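Long-range contact in alcohol dehydrogenase, zinc-containing (Thermotoga maritima, PDB 3IP1), which catalyses the NAD(+)-dependent oxidation of scyllo-inosose to 3-dehydro-scyllo-inosose, probably as a step in the breakdown of myo-inositol: residues Gly209-Gly214 with Ala236-Val241. Sequence-based numbering, arbitrary orientation.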
ATOM      1  N   GLY A 209      -0.462   9.588   2.737  1.00 27.24           N
ATOM      2  CA  GLY A 209      -0.302   8.659   1.623  1.00 26.62           C
ATOM      3  C   GLY A 209       0.253   9.316   0.370  1.00 27.29           C
ATOM      4  O   GLY A 209       0.464   8.639  -0.644  1.00 27.18           O
ATOM      5  N   GLY A 210       0.482  10.628   0.420  1.00 25.74           N
ATOM      6  CA  GLY A 210       0.945  11.354  -0.751  1.00 26.44           C
ATOM      7  C   GLY A 210      -0.115  11.458  -1.842  1.00 26.60           C
ATOM      8  O   GLY A 210      -1.299  11.191  -1.616  1.00 27.00           O
ATOM      9  N   ILE A 211       0.307  11.871  -3.029  1.00 26.49           N
ATOM     10  CA  ILE A 211      -0.609  11.965  -4.169  1.00 26.74           C
ATOM     11  C   ILE A 211       0.029  11.280  -5.383  1.00 27.13           C
ATOM     12  O   ILE A 211       1.216  10.930  -5.373  1.00 27.52           O
ATOM     13  CB  ILE A 211      -0.979  13.451  -4.514  1.00 26.49           C
ATOM     14  CG1 ILE A 211       0.307  14.254  -4.743  1.00 26.38           C
ATOM     15  CG2 ILE A 211      -1.865  14.060  -3.402  1.00 24.25           C
ATOM     16  CD1 ILE A 211       0.137  15.607  -5.329  1.00 28.82           C
ATOM     17  N   ARG A 212      -0.770  11.072  -6.418  1.00 26.55           N
ATOM     18  CA  ARG A 212      -0.228  10.821  -7.738  1.00 26.01           C
ATOM     19  C   ARG A 212      -0.119  12.161  -8.482  1.00 25.49           C
ATOM     20  O   ARG A 212      -0.971  13.033  -8.310  1.00 25.58           O
ATOM     21  CB  ARG A 212      -1.140   9.856  -8.483  1.00 26.18           C
ATOM     22  CG  ARG A 212      -1.186   8.498  -7.828  1.00 26.87           C
ATOM     23  CD  ARG A 212      -1.813   7.471  -8.732  1.00 29.85           C
ATOM     24  NE  ARG A 212      -1.759   6.151  -8.128  1.00 30.23           N
ATOM     25  CZ  ARG A 212      -2.610   5.165  -8.417  1.00 29.84           C
ATOM     26  NH1 ARG A 212      -3.565   5.333  -9.333  1.00 26.05           N
ATOM     27  NH2 ARG A 212      -2.494   4.005  -7.786  1.00 28.71           N
ATOM     28  N   PRO A 213       0.930  12.333  -9.308  1.00 25.08           N
ATOM     29  CA  PRO A 213       1.067  13.569 -10.099  1.00 24.89           C
ATOM     30  C   PRO A 213      -0.175  13.820 -10.946  1.00 24.72           C
ATOM     31  O   PRO A 213      -0.665  12.900 -11.593  1.00 24.01           O
ATOM     32  CB  PRO A 213       2.263  13.278 -11.002  1.00 25.15           C
ATOM     33  CG  PRO A 213       3.058  12.243 -10.251  1.00 24.88           C
ATOM     34  CD  PRO A 213       2.052  11.398  -9.524  1.00 24.67           C
ATOM     35  N   GLY A 214      -0.668  15.057 -10.918  1.00 25.47           N
ATOM     36  CA  GLY A 214      -1.945  15.432 -11.521  1.00 25.97           C
ATOM     37  C   GLY A 214      -3.081  15.641 -10.513  1.00 26.32           C
ATOM     38  O   GLY A 214      -4.093  16.250 -10.843  1.00 26.77           O
ATOM     39  N   ALA A 236       5.591  17.587  -5.422  1.00 26.60           N
ATOM     40  CA  ALA A 236       5.083  16.221  -5.585  1.00 26.45           C
ATOM     41  C   ALA A 236       4.214  16.039  -6.828  1.00 26.22           C
ATOM     42  O   ALA A 236       3.748  14.923  -7.104  1.00 25.60           O
ATOM     43  CB  ALA A 236       4.299  15.798  -4.357  1.00 26.33           C
ATOM     44  N   GLY A 237       3.954  17.132  -7.543  1.00 26.23           N
ATOM     45  CA  GLY A 237       3.242  17.060  -8.823  1.00 26.06           C
ATOM     46  C   GLY A 237       1.757  17.371  -8.770  1.00 26.65           C
ATOM     47  O   GLY A 237       1.012  17.019  -9.697  1.00 25.85           O
ATOM     48  N   ALA A 238       1.318  18.007  -7.685  1.00 26.92           N
ATOM     49  CA  ALA A 238      -0.081  18.449  -7.571  1.00 28.46           C
ATOM     50  C   ALA A 238      -0.405  19.403  -8.699  1.00 29.26           C
ATOM     51  O   ALA A 238       0.269  20.431  -8.882  1.00 28.78           O
ATOM     52  CB  ALA A 238      -0.350  19.115  -6.234  1.00 28.11           C
ATOM     53  N   SER A 239      -1.438  19.034  -9.451  1.00 29.97           N
ATOM     54  CA  SER A 239      -1.913  19.830 -10.568  1.00 30.97           C
ATOM     55  C   SER A 239      -2.361  21.216 -10.081  1.00 30.59           C
ATOM     56  O   SER A 239      -1.921  22.246 -10.611  1.00 30.71           O
ATOM     57  CB  SER A 239      -3.026  19.059 -11.286  1.00 30.96           C
ATOM     58  OG  SER A 239      -3.877  19.908 -12.008  1.00 35.85           O
ATOM     59  N   LYS A 240      -3.187  21.227  -9.035  1.00 29.79           N
ATOM     60  CA  LYS A 240      -3.597  22.457  -8.360  1.00 29.45           C
ATOM     61  C   LYS A 240      -3.389  22.379  -6.842  1.00 28.53           C
ATOM     62  O   LYS A 240      -3.868  21.445  -6.181  1.00 26.70           O
ATOM     63  CB  LYS A 240      -5.062  22.770  -8.653  1.00 29.75           C
ATOM     64  CG  LYS A 240      -5.299  23.306 -10.059  1.00 31.37           C
ATOM     65  CD  LYS A 240      -6.675  22.903 -10.509  1.00 36.33           C
ATOM     66  CE  LYS A 240      -6.958  23.427 -11.917  1.00 37.39           C
ATOM     67  NZ  LYS A 240      -8.228  22.820 -12.386  1.00 40.29           N
ATOM     68  N   VAL A 241      -2.664  23.367  -6.314  1.00 27.95           N
ATOM     69  CA  VAL A 241      -2.475  23.528  -4.875  1.00 28.00           C
ATOM     70  C   VAL A 241      -3.255  24.774  -4.439  1.00 28.58           C
ATOM     71  O   VAL A 241      -2.984  25.892  -4.889  1.00 27.76           O
ATOM     72  CB  VAL A 241      -0.975  23.637  -4.480  1.00 28.20           C
ATOM     73  CG1 VAL A 241      -0.815  23.868  -2.990  1.00 25.94           C
ATOM     74  CG2 VAL A 241      -0.188  22.402  -4.934  1.00 27.67           C
TER
HETATM   75  O   HOH W   1       3.550  12.495  -6.466  1.00 38.00           O
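The loop Gly209-Gly214, which leads into strand 216-220, runs beside the turn Ala236-Ser239 that joins helix 224-235 to strand 240-244, their chain directions 40° apart. One nearly straight hydrogen bond (174°) joins the backbones, from Gly214 N to Gly237 O at 2.9 Å, with the donor above the carbonyl plane. Gly237 ends the helix in a Schellman motif with positive phi; a CB there would press on the carbonyl O of Ala236 and crowd Pro213 CB, so glycine suits the place. At Gly214, also with positive phi, a side chain would press on Pro213 O; its own O lies 3.0 Å from Ser239 CB, a tight approach. Ile211 tucks CG1 over the backbone, with N on one side and C on the other (chi1 55°); with chi2 extended, CD1 reaches the turn, 3.7 Å from Ala238 CB. The short alanine side chains let this methyl come within 3.6 Å of Ala238 N. A water donates to both Ile211 O and Ala236 O. Pro213 also faces a second subunit, whose Tyr201 OH is hydrogen-bonded to Pro213 O. In this Rossmann-type beta-alpha-beta unit, a backbone hydrogen bond and a water bridge thus fix the entrances to two adjacent parallel strands, and the Ile211 methyl packs on Ala236 and Ala238 between them.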